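TRNA dimethylallyltransferase (Bacillus halodurans, PDB 3EXA) probably transfers a dimethylallyl group from dimethylallyl diphosphate to the N6 of adenosine 37 in tRNAs that read codons beginning with uridine. Local coordinates at residues Thr19-Met22 against Leu23-Leu27; Ile208-Arg211 against Val212-Val216; Lys225-Tyr228 against Asp229-Ile232; Met246-Leu250 against Asp251-Thr255; Ser267-Tyr270 against Ala271-Gln274. All coordinates share one frame; numbering follows the deposited sequence.

Contact 1 of 5, residues Thr19-Met22 against Leu23-Leu27; sequences TSVM and LAKRL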
# COMPACT_ATOMS: atom_id res chain seq x y z
N THR A 19 22.56 -31.21 20.04
CA THR A 19 23.07 -30.28 21.03
C THR A 19 21.94 -29.45 21.62
O THR A 19 22.01 -29.05 22.78
CB THR A 19 24.19 -29.38 20.48
OG1 THR A 19 23.65 -28.42 19.57
CG2 THR A 19 25.21 -30.22 19.76
N SER A 20 20.90 -29.21 20.85
CA SER A 20 19.78 -28.42 21.34
C SER A 20 18.86 -29.17 22.30
O SER A 20 18.36 -28.59 23.25
CB SER A 20 18.96 -27.85 20.17
OG SER A 20 18.44 -28.88 19.35
N VAL A 21 18.63 -30.46 22.07
CA VAL A 21 17.75 -31.18 22.98
C VAL A 21 18.45 -31.43 24.30
O VAL A 21 17.80 -31.50 25.34
CB VAL A 21 17.29 -32.54 22.40
CG1 VAL A 21 16.84 -32.36 20.95
CG2 VAL A 21 18.42 -33.55 22.49
N MSE A 22 19.77 -31.57 24.26
CA MSE A 22 20.56 -31.82 25.48
C MSE A 22 20.65 -30.54 26.30
O MSE A 22 20.70 -30.58 27.52
CB MSE A 22 21.96 -32.31 25.12
CG MSE A 22 22.04 -33.75 24.56
SE MSE A 22 21.36 -35.21 25.70
CE MSE A 22 19.89 -35.88 24.59
N LEU A 23 20.69 -29.40 25.61
CA LEU A 23 20.75 -28.13 26.29
C LEU A 23 19.40 -27.82 26.92
O LEU A 23 19.33 -27.28 28.01
CB LEU A 23 21.12 -27.03 25.30
CG LEU A 23 22.60 -26.93 24.97
CD1 LEU A 23 22.81 -25.83 23.95
CD2 LEU A 23 23.39 -26.64 26.23
N ALA A 24 18.33 -28.18 26.22
CA ALA A 24 16.98 -27.92 26.71
C ALA A 24 16.59 -28.81 27.88
O ALA A 24 15.68 -28.49 28.65
CB ALA A 24 15.98 -28.06 25.58
N LYS A 25 17.28 -29.94 28.01
CA LYS A 25 17.00 -30.88 29.09
C LYS A 25 17.46 -30.32 30.44
O LYS A 25 16.68 -30.24 31.39
CB LYS A 25 17.70 -32.21 28.83
CG LYS A 25 17.04 -33.05 27.75
CD LYS A 25 17.89 -34.27 27.45
CE LYS A 25 17.19 -35.20 26.47
NZ LYS A 25 15.97 -35.82 27.08
N ARG A 26 18.72 -29.92 30.51
CA ARG A 26 19.24 -29.38 31.76
C ARG A 26 18.93 -27.90 31.93
O ARG A 26 19.38 -27.27 32.89
CB ARG A 26 20.75 -29.63 31.83
CG ARG A 26 21.49 -29.16 30.60
CD ARG A 26 22.58 -30.14 30.20
NE ARG A 26 23.82 -30.03 30.98
CZ ARG A 26 24.96 -30.62 30.62
NH1 ARG A 26 26.05 -30.49 31.37
NH2 ARG A 26 25.00 -31.35 29.51
N LEU A 27 18.15 -27.33 31.01
CA LEU A 27 17.80 -25.93 31.09
C LEU A 27 16.29 -25.77 31.06
O LEU A 27 15.77 -24.68 30.84
CB LEU A 27 18.43 -25.18 29.92
CG LEU A 27 19.38 -24.00 30.23
CD1 LEU A 27 20.42 -24.41 31.24
CD2 LEU A 27 20.05 -23.55 28.94

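Contact 2 of 5, residues Ile208-Arg211 against Val212-Val216; sequences INRR and VDQMV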
# COMPACT_ATOMS: atom_id res chain seq x y z
N ILE A 208 27.37 -33.73 4.59
CA ILE A 208 26.23 -33.23 3.83
C ILE A 208 25.94 -34.19 2.66
O ILE A 208 24.78 -34.46 2.36
CB ILE A 208 26.49 -31.79 3.33
CG1 ILE A 208 26.48 -30.83 4.54
CG2 ILE A 208 25.44 -31.37 2.30
CD1 ILE A 208 26.85 -29.40 4.22
N ASN A 209 26.98 -34.72 2.03
CA ASN A 209 26.79 -35.66 0.93
C ASN A 209 26.18 -36.95 1.46
O ASN A 209 25.28 -37.53 0.84
CB ASN A 209 28.11 -36.00 0.24
CG ASN A 209 28.77 -34.79 -0.38
OD1 ASN A 209 28.11 -33.89 -0.92
ND2 ASN A 209 30.09 -34.77 -0.33
N ARG A 210 26.67 -37.41 2.60
CA ARG A 210 26.14 -38.63 3.18
C ARG A 210 24.68 -38.40 3.60
O ARG A 210 23.84 -39.30 3.53
CB ARG A 210 27.00 -39.07 4.37
CG ARG A 210 26.39 -40.18 5.22
CD ARG A 210 26.03 -41.37 4.38
NE ARG A 210 25.44 -42.43 5.18
CZ ARG A 210 24.81 -43.48 4.67
NH1 ARG A 210 24.69 -43.60 3.36
NH2 ARG A 210 24.31 -44.41 5.47
N ARG A 211 24.37 -37.18 4.03
CA ARG A 211 23.00 -36.89 4.41
C ARG A 211 22.12 -37.10 3.18
O ARG A 211 21.03 -37.66 3.27
CB ARG A 211 22.87 -35.44 4.90
CG ARG A 211 22.04 -35.27 6.16
CD ARG A 211 20.77 -34.45 5.91
NE ARG A 211 20.99 -33.33 4.99
CZ ARG A 211 20.30 -32.19 5.00
NH1 ARG A 211 20.56 -31.23 4.12
NH2 ARG A 211 19.35 -32.00 5.92
N VAL A 212 22.61 -36.66 2.02
CA VAL A 212 21.84 -36.81 0.77
C VAL A 212 21.61 -38.27 0.42
O VAL A 212 20.48 -38.68 0.11
CB VAL A 212 22.55 -36.11 -0.42
CG1 VAL A 212 21.81 -36.41 -1.72
CG2 VAL A 212 22.58 -34.63 -0.18
N ASP A 213 22.67 -39.06 0.46
CA ASP A 213 22.54 -40.47 0.16
C ASP A 213 21.52 -41.04 1.14
O ASP A 213 20.63 -41.80 0.75
CB ASP A 213 23.88 -41.20 0.34
CG ASP A 213 24.99 -40.57 -0.48
OD1 ASP A 213 24.75 -40.11 -1.61
OD2 ASP A 213 26.14 -40.57 0.02
N GLN A 214 21.64 -40.67 2.42
CA GLN A 214 20.69 -41.17 3.41
C GLN A 214 19.25 -40.91 2.96
O GLN A 214 18.40 -41.79 3.06
CB GLN A 214 20.90 -40.51 4.76
CG GLN A 214 21.63 -41.34 5.78
CD GLN A 214 21.94 -40.54 7.02
OE1 GLN A 214 21.04 -39.92 7.60
NE2 GLN A 214 23.20 -40.52 7.44
N MSE A 215 18.99 -39.70 2.47
CA MSE A 215 17.66 -39.36 2.01
C MSE A 215 17.25 -40.26 0.84
O MSE A 215 16.10 -40.70 0.77
CB MSE A 215 17.59 -37.90 1.55
CG MSE A 215 17.96 -36.90 2.61
SE MSE A 215 17.86 -35.07 2.00
CE MSE A 215 17.17 -34.30 3.64
N VAL A 216 18.18 -40.51 -0.07
CA VAL A 216 17.86 -41.35 -1.21
C VAL A 216 17.55 -42.76 -0.71
O VAL A 216 16.63 -43.40 -1.19
CB VAL A 216 19.00 -41.40 -2.21
CG1 VAL A 216 18.66 -42.33 -3.35
CG2 VAL A 216 19.27 -40.00 -2.74
O HOH W 1 27.13 -43.18 1.32

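Contact 3 of 5, residues Lys225-Tyr228 against Asp229-Ile232; sequences KKLY and DRGI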
# COMPACT_ATOMS: atom_id res chain seq x y z
N LYS A 225 7.85 -38.20 -5.60
CA LYS A 225 6.82 -38.73 -6.49
C LYS A 225 5.42 -38.59 -5.94
O LYS A 225 4.47 -38.38 -6.70
CB LYS A 225 7.08 -40.20 -6.83
CG LYS A 225 8.30 -40.43 -7.72
CD LYS A 225 8.52 -41.92 -7.99
CE LYS A 225 7.37 -42.54 -8.76
NZ LYS A 225 7.55 -44.02 -8.83
N LYS A 226 5.26 -38.72 -4.63
CA LYS A 226 3.93 -38.59 -4.05
C LYS A 226 3.43 -37.14 -4.18
O LYS A 226 2.29 -36.91 -4.55
CB LYS A 226 3.93 -39.04 -2.59
CG LYS A 226 4.25 -40.52 -2.40
CD LYS A 226 4.23 -40.90 -0.92
CE LYS A 226 4.51 -42.38 -0.72
NZ LYS A 226 4.56 -42.76 0.73
N LEU A 227 4.29 -36.17 -3.87
CA LEU A 227 3.90 -34.77 -3.99
C LEU A 227 3.67 -34.41 -5.45
O LEU A 227 2.80 -33.61 -5.78
CB LEU A 227 4.99 -33.87 -3.43
CG LEU A 227 5.23 -34.01 -1.92
CD1 LEU A 227 6.44 -33.19 -1.54
CD2 LEU A 227 4.00 -33.54 -1.15
N TYR A 228 4.48 -35.01 -6.32
CA TYR A 228 4.41 -34.78 -7.75
C TYR A 228 3.11 -35.35 -8.30
O TYR A 228 2.38 -34.70 -9.05
CB TYR A 228 5.60 -35.48 -8.41
CG TYR A 228 5.87 -35.07 -9.83
CD1 TYR A 228 6.65 -33.94 -10.11
CD2 TYR A 228 5.41 -35.83 -10.90
CE1 TYR A 228 6.97 -33.58 -11.42
CE2 TYR A 228 5.72 -35.49 -12.22
CZ TYR A 228 6.50 -34.37 -12.47
OH TYR A 228 6.81 -34.04 -13.77
N ASP A 229 2.84 -36.59 -7.90
CA ASP A 229 1.64 -37.28 -8.34
C ASP A 229 0.36 -36.61 -7.87
O ASP A 229 -0.66 -36.68 -8.55
CB ASP A 229 1.66 -38.73 -7.85
CG ASP A 229 1.29 -39.71 -8.93
OD1 ASP A 229 1.16 -40.91 -8.61
OD2 ASP A 229 1.14 -39.29 -10.10
N ARG A 230 0.38 -35.98 -6.70
CA ARG A 230 -0.85 -35.34 -6.25
C ARG A 230 -1.04 -34.01 -6.95
O ARG A 230 -2.04 -33.33 -6.73
CB ARG A 230 -0.86 -35.16 -4.72
CG ARG A 230 0.29 -34.36 -4.16
CD ARG A 230 0.06 -34.03 -2.68
NE ARG A 230 -1.04 -33.09 -2.48
CZ ARG A 230 -1.33 -32.52 -1.31
NH1 ARG A 230 -0.60 -32.81 -0.25
NH2 ARG A 230 -2.34 -31.67 -1.20
N GLY A 231 -0.08 -33.64 -7.79
CA GLY A 231 -0.19 -32.40 -8.53
C GLY A 231 0.40 -31.14 -7.92
O GLY A 231 0.07 -30.04 -8.36
N ILE A 232 1.28 -31.28 -6.93
CA ILE A 232 1.92 -30.12 -6.29
C ILE A 232 3.02 -29.55 -7.20
O ILE A 232 3.94 -30.27 -7.59
CB ILE A 232 2.56 -30.50 -4.92
CG1 ILE A 232 1.49 -30.98 -3.92
CG2 ILE A 232 3.28 -29.31 -4.33
CD1 ILE A 232 0.41 -29.96 -3.61

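Contact 4 of 5, residues Met246-Leu250 against Asp251-Thr255; sequences MYDYL and DGNVT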
# COMPACT_ATOMS: atom_id res chain seq x y z
N MSE A 246 14.68 -33.35 -7.60
CA MSE A 246 13.93 -34.53 -7.97
C MSE A 246 12.87 -34.16 -9.02
O MSE A 246 12.62 -34.93 -9.95
CB MSE A 246 13.27 -35.17 -6.74
CG MSE A 246 14.27 -35.75 -5.75
SE MSE A 246 15.50 -37.06 -6.56
CE MSE A 246 17.14 -36.00 -6.50
N TYR A 247 12.27 -32.99 -8.90
CA TYR A 247 11.27 -32.58 -9.87
C TYR A 247 11.85 -32.47 -11.29
O TYR A 247 11.20 -32.84 -12.27
CB TYR A 247 10.60 -31.27 -9.46
CG TYR A 247 9.35 -31.45 -8.63
CD1 TYR A 247 8.20 -30.72 -8.91
CD2 TYR A 247 9.31 -32.35 -7.56
CE1 TYR A 247 7.04 -30.87 -8.17
CE2 TYR A 247 8.14 -32.50 -6.79
CZ TYR A 247 7.00 -31.75 -7.12
OH TYR A 247 5.83 -31.87 -6.40
N ASP A 248 13.08 -31.97 -11.42
CA ASP A 248 13.68 -31.92 -12.75
C ASP A 248 13.82 -33.34 -13.28
O ASP A 248 13.59 -33.61 -14.45
CB ASP A 248 15.06 -31.25 -12.71
CG ASP A 248 14.97 -29.75 -12.61
OD1 ASP A 248 14.36 -29.11 -13.49
OD2 ASP A 248 15.50 -29.20 -11.63
N TYR A 249 14.22 -34.26 -12.40
CA TYR A 249 14.36 -35.66 -12.79
C TYR A 249 13.01 -36.22 -13.24
O TYR A 249 12.90 -36.81 -14.31
CB TYR A 249 14.89 -36.51 -11.62
CG TYR A 249 14.62 -38.00 -11.80
CD1 TYR A 249 15.25 -38.72 -12.82
CD2 TYR A 249 13.70 -38.67 -10.99
CE1 TYR A 249 14.98 -40.07 -13.02
CE2 TYR A 249 13.41 -40.02 -11.19
CZ TYR A 249 14.06 -40.71 -12.21
OH TYR A 249 13.79 -42.04 -12.44
N LEU A 250 11.99 -36.01 -12.42
CA LEU A 250 10.64 -36.48 -12.71
C LEU A 250 10.10 -35.88 -14.02
O LEU A 250 9.31 -36.51 -14.72
CB LEU A 250 9.71 -36.15 -11.54
CG LEU A 250 9.33 -37.21 -10.50
CD1 LEU A 250 10.34 -38.34 -10.46
CD2 LEU A 250 9.19 -36.53 -9.15
N ASP A 251 10.52 -34.65 -14.32
CA ASP A 251 10.12 -33.96 -15.54
C ASP A 251 10.90 -34.54 -16.70
O ASP A 251 10.56 -34.32 -17.86
CB ASP A 251 10.44 -32.46 -15.46
CG ASP A 251 9.39 -31.67 -14.69
OD1 ASP A 251 9.65 -30.47 -14.44
OD2 ASP A 251 8.32 -32.23 -14.36
N GLY A 252 11.97 -35.26 -16.38
CA GLY A 252 12.79 -35.87 -17.41
C GLY A 252 13.79 -34.92 -18.04
O GLY A 252 14.25 -35.14 -19.16
N ASN A 253 14.15 -33.87 -17.30
CA ASN A 253 15.10 -32.87 -17.78
C ASN A 253 16.54 -33.21 -17.41
O ASN A 253 17.48 -32.69 -18.00
CB ASN A 253 14.76 -31.50 -17.18
CG ASN A 253 13.49 -30.89 -17.76
OD1 ASN A 253 12.88 -30.02 -17.15
ND2 ASN A 253 13.10 -31.34 -18.94
N VAL A 254 16.70 -34.09 -16.43
CA VAL A 254 18.02 -34.50 -15.97
C VAL A 254 17.96 -35.96 -15.53
O VAL A 254 16.92 -36.44 -15.10
CB VAL A 254 18.48 -33.63 -14.75
CG1 VAL A 254 18.66 -32.17 -15.17
CG2 VAL A 254 17.45 -33.74 -13.62
N THR A 255 19.09 -36.66 -15.65
CA THR A 255 19.18 -38.06 -15.25
C THR A 255 19.17 -38.15 -13.72
O THR A 255 19.55 -37.19 -13.04
CB THR A 255 20.48 -38.70 -15.75
OG1 THR A 255 21.60 -38.08 -15.09
CG2 THR A 255 20.63 -38.50 -17.25

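Contact 5 of 5, residues Ser267-Tyr270 against Ala271-Gln274; sequences SRRY and AKRQ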
# COMPACT_ATOMS: atom_id res chain seq x y z
N SER A 267 23.05 -28.51 -1.78
CA SER A 267 23.02 -28.64 -0.33
C SER A 267 24.28 -28.05 0.30
O SER A 267 24.23 -27.44 1.37
CB SER A 267 22.88 -30.10 0.11
OG SER A 267 21.57 -30.60 -0.15
N ARG A 268 25.43 -28.25 -0.35
CA ARG A 268 26.68 -27.73 0.16
C ARG A 268 26.71 -26.21 -0.02
O ARG A 268 27.13 -25.49 0.89
CB ARG A 268 27.88 -28.35 -0.57
CG ARG A 268 28.09 -29.83 -0.30
CD ARG A 268 29.42 -30.27 -0.90
NE ARG A 268 29.50 -29.93 -2.32
CZ ARG A 268 29.18 -30.76 -3.31
NH1 ARG A 268 28.75 -31.98 -3.05
NH2 ARG A 268 29.30 -30.36 -4.57
N ARG A 269 26.27 -25.75 -1.18
CA ARG A 269 26.23 -24.32 -1.50
C ARG A 269 25.33 -23.56 -0.53
O ARG A 269 25.60 -22.41 -0.18
CB ARG A 269 25.67 -24.10 -2.91
CG ARG A 269 26.52 -23.25 -3.82
CD ARG A 269 27.53 -24.10 -4.56
NE ARG A 269 27.46 -23.92 -6.01
CZ ARG A 269 26.40 -24.21 -6.76
NH1 ARG A 269 26.44 -24.00 -8.07
NH2 ARG A 269 25.30 -24.72 -6.21
N TYR A 270 24.26 -24.22 -0.11
CA TYR A 270 23.30 -23.62 0.81
C TYR A 270 23.84 -23.56 2.24
O TYR A 270 23.49 -22.67 3.01
CB TYR A 270 21.98 -24.39 0.74
CG TYR A 270 20.90 -23.88 1.66
CD1 TYR A 270 20.76 -24.39 2.95
CD2 TYR A 270 20.02 -22.89 1.24
CE1 TYR A 270 19.76 -23.92 3.80
CE2 TYR A 270 19.02 -22.41 2.08
CZ TYR A 270 18.90 -22.94 3.36
OH TYR A 270 17.92 -22.46 4.20
N ALA A 271 24.70 -24.52 2.60
CA ALA A 271 25.28 -24.54 3.93
C ALA A 271 26.27 -23.38 4.00
O ALA A 271 26.28 -22.61 4.96
CB ALA A 271 26.01 -25.86 4.18
N LYS A 272 27.11 -23.26 2.97
CA LYS A 272 28.10 -22.19 2.91
C LYS A 272 27.43 -20.81 3.01
O LYS A 272 28.00 -19.89 3.59
CB LYS A 272 28.89 -22.29 1.59
CG LYS A 272 29.96 -21.22 1.39
CD LYS A 272 30.45 -21.24 -0.06
CE LYS A 272 29.30 -20.88 -1.02
NZ LYS A 272 29.64 -21.01 -2.48
N ARG A 273 26.23 -20.69 2.46
CA ARG A 273 25.51 -19.43 2.51
C ARG A 273 24.89 -19.19 3.88
O ARG A 273 24.82 -18.06 4.34
CB ARG A 273 24.42 -19.39 1.43
CG ARG A 273 24.82 -18.54 0.25
CD ARG A 273 24.16 -18.97 -1.04
NE ARG A 273 24.70 -18.18 -2.15
CZ ARG A 273 26.00 -18.12 -2.45
NH1 ARG A 273 26.40 -17.37 -3.47
NH2 ARG A 273 26.89 -18.80 -1.73
N GLN A 274 24.45 -20.26 4.52
CA GLN A 274 23.85 -20.12 5.84
C GLN A 274 24.91 -19.70 6.86
O GLN A 274 24.64 -18.91 7.76
CB GLN A 274 23.17 -21.42 6.25
CG GLN A 274 21.84 -21.63 5.54
CD GLN A 274 20.72 -20.81 6.15
OE1 GLN A 274 20.28 -21.08 7.27
NE2 GLN A 274 20.26 -19.78 5.42

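Contact 1 of 5, residues Thr19-Met22 against Leu23-Leu27
M22 and K25 make the side-chain contact at the end of helix 16-25. Their chains run side by side and point the same way. The selenomethionine methyl CE of M22 comes within 3.4 Å of CE of K25. This is tight for two carbons, so the exact pose of these ends is a little doubtful. The selenium SE of M22 lies 4.0 Å from CD of K25. M22 sets out with CG beside its backbone N (chi1 -71°). It then bends at chi2 and chi3, which turns the methyl along the lysine chain. K25 stays extended as far as CE, and its NZ forms a salt bridge with D56.

The backbone bonds are helical. L23 N donates to O of T19 at 3.1 Å and A24 N to O of S20 at 3.0 Å. The bond from K25 N to V21 O is weak, as expected where the helix is running out.

The helix begins within the P-loop; G10 to T17 are predicted to bind ATP. V21 touches T17. The hydroxyl of S20 bonds O of K16 and O of T17, and that of T19 bonds O of G15. These bonds tie the two hydroxyls to the predicted nucleotide loop and the first turn of the helix.

Several side-chain carbons rest on backbone oxygens. CG of L23 sits 3.1 Å from O of T19, and CG of K25 lies 3.0 Å from O of V21. R26 folds back so that its CD approaches O of M22 at 3.3 Å. L23 itself packs on I8 and F96 of the central sheet and on I298 of helix 294-317.

Contact 2 of 5, residues Ile208-Arg211 against Val212-Val216
R210 and D213 share a water on the outer side of helix 201-218. The water donates to OD2 of D213 at 3.1 Å and accepts a weak bond from NH1 of R210. The charged atoms themselves do not meet: NH1 of R210 and OD2 of D213 are 4.7 Å apart. Each has a firmer partner elsewhere. R210 NH1 makes a salt bridge with E217, and D213 OD1 makes one with K264.

The backbone is satisfied in the usual way. N of V212, D213, Q214 and M215 donate to O of I208, N209, R210 and R211. The tightest is Q214 N to R210 O at 2.8 Å.

The two guanidinium groups are covered differently. CG of Q214 lies over one face of the R210 group, 3.9 Å above its plane. The Q214 amide is turned steeply to that plane, by 77°. The selenomethionine methyl CE of M215 sits over one face of the R211 group, 3.9 Å from NH2 of R211. R211 reaches it by bending at chi2 and chi3. Its NE is buried here and has no partner in the model. The same arginine touches T12, a substrate-binding residue by similarity.

N209 OD1 accepts from R268. I208 packs on S267 and A271, and V212 on K264, so one side of the helix lies along helix 256-279. M215 faces the loop residues I45 and A48.

Contact 3 of 5, residues Lys225-Tyr228 against Asp229-Ile232
K225 and D229 are joined by the backbone bond from D229 N to K225 O, 2.7 Å long. CB of D229 also rests on this oxygen. The lysine side chain leads away from the turn.

K226 O takes the next helical bond, from R230 N at 3.0 Å. CG of R230 lies 3.1 Å from O of L227. R230 has CG between its backbone N and carbonyl carbon (chi1 58°), and this lays the start of its chain over the last carbonyls of the helix.

L227 carries the main link. Its O accepts from I232 N at 3.0 Å, nearly along the C=O axis. Its CB meets CB of I232 at 4.4 Å. CD1 of I232 in turn lies over one face of the R230 guanidinium, 3.5 Å above the plane.

Y228 O receives G231 N at 3.0 Å, with the donor well above the carbonyl plane. The two nested bonds, I232 N to L227 O round G231 N to Y228 O, form a Schellman motif. The apolar touch of L227 with I232 is its usual companion. G231 has positive phi (91°). There a CB would jam against the carbonyl O of R230, which calls for glycine.

The turn closes helix 220-229, and helix 244-251 packs against it. L227 touches Y247 and the loop residues M43 and Y243. The rings of Y228 and Y247 meet edge-to-face. I232 O accepts from Y247 OH, so both sides of the turn are held to that helix.

Contact 4 of 5, residues Met246-Leu250 against Asp251-Thr255
D248 and Y249 give the end of helix 244-251 its closing bonds: N253 N donates to D248 O at 2.9 Å and G252 N to Y249 O at 2.7 Å, with G252 at positive phi (82°). One step back, D251 N donates to Y247 O at 2.8 Å.

The side chain of D251 folds over the same carbonyl, with CG 3.2 Å from O of Y247. Its CG lies beside its own backbone N (chi1 -81°), and its two oxygens have partners beyond the turn. OD1 forms a salt bridge with R233, and OD2 accepts from Y228 OH. With an alanine here, R233 would probably lose a salt-bridge partner and the hydroxyl of Y228 its acceptor.

V254 folds back against the helix. Its CG2 reaches CB of D248 at 3.6 Å and also lies close to N of Y249. The carbonyl of V254 meets Y249 twice. Its O takes a CA-H contact from Y249 CA at 3.5 Å, close to straight at 163°. The same O lies at the edge of the Y249 ring, 3.6 Å from CD1 of Y249. The Y249 side chain packs on L256 and A259 of the next helix.

T255 then stands at the N-cap of helix 256-279. Its OG1 caps a backbone N of that helix, while its own N bonds OE2 of E258. That exchange is consistent with a capping box. A Schellman motif thus ends one helix, and the N-cap T255 comes three residues after G252.

Contact 5 of 5, residues Ser267-Tyr270 against Ala271-Gln274
R268 O is gripped by two backbone donors. K272 N reaches it at 3.0 Å and almost straight (170°), while A271 N adds a weak bond. A271 N also donates to S267 O at 3.2 Å, so it is shared between two carbonyls. R273 N and Q274 N continue the helical pattern to R269 O and Y270 O.

Y270 and Q274 carry the side-chain contact. The ring and the glutamine chain run alongside each other. CG of Q274 sits over one face of the Y270 ring, 4.0 Å from its centroid, in a CH-pi contact. The nearest ring atom is CE1 of Y270, 3.5 Å from CG of Q274. With CG of Y270 anti to its backbone N (chi1 179°), the ring leans toward the C-terminal end of the helix, beside Q274. Q274 bends at chi2, and its amide plane comes to lie within 8° of the ring plane. A serine in place of Y270 would probably leave Q274 without the face it lies on, open a gap beside it, and set its chain freer to turn.

R269 and K272 lie side by side, with CG of R269 4.1 Å from NZ of K272. R273 touches S133 of the second subunit. K272 to Q274 fall in a region thought by similarity to meet tRNA.

Y270 and Q274 both touch T101, a further tRNA site by similarity. A271 packs on P11 of the predicted ATP loop. R268 lies against Y205 and I208 of helix 201-218.

In the fold
The contacts come in series along the chain. Contact 1 lies on helix 16-25, beside the parallel central sheet and just after the P-loop. Contacts 2 to 5 lie on the successive helices 201-218, 220-229, 244-251 and 256-279. Contact 1 is remote from contacts 3 and 4, about 37 and 41 Å between centres. Contacts 3 and 4 adjoin, 13 Å between centres, as two helix ends held together by tyrosine hydroxyls. Contacts 2 and 5 touch through two packed helices, 15 Å between centres. Contact 5 is nearest the chain's centre, where helix 256-279 brings probable tRNA-binding residues close to the nucleotide loop.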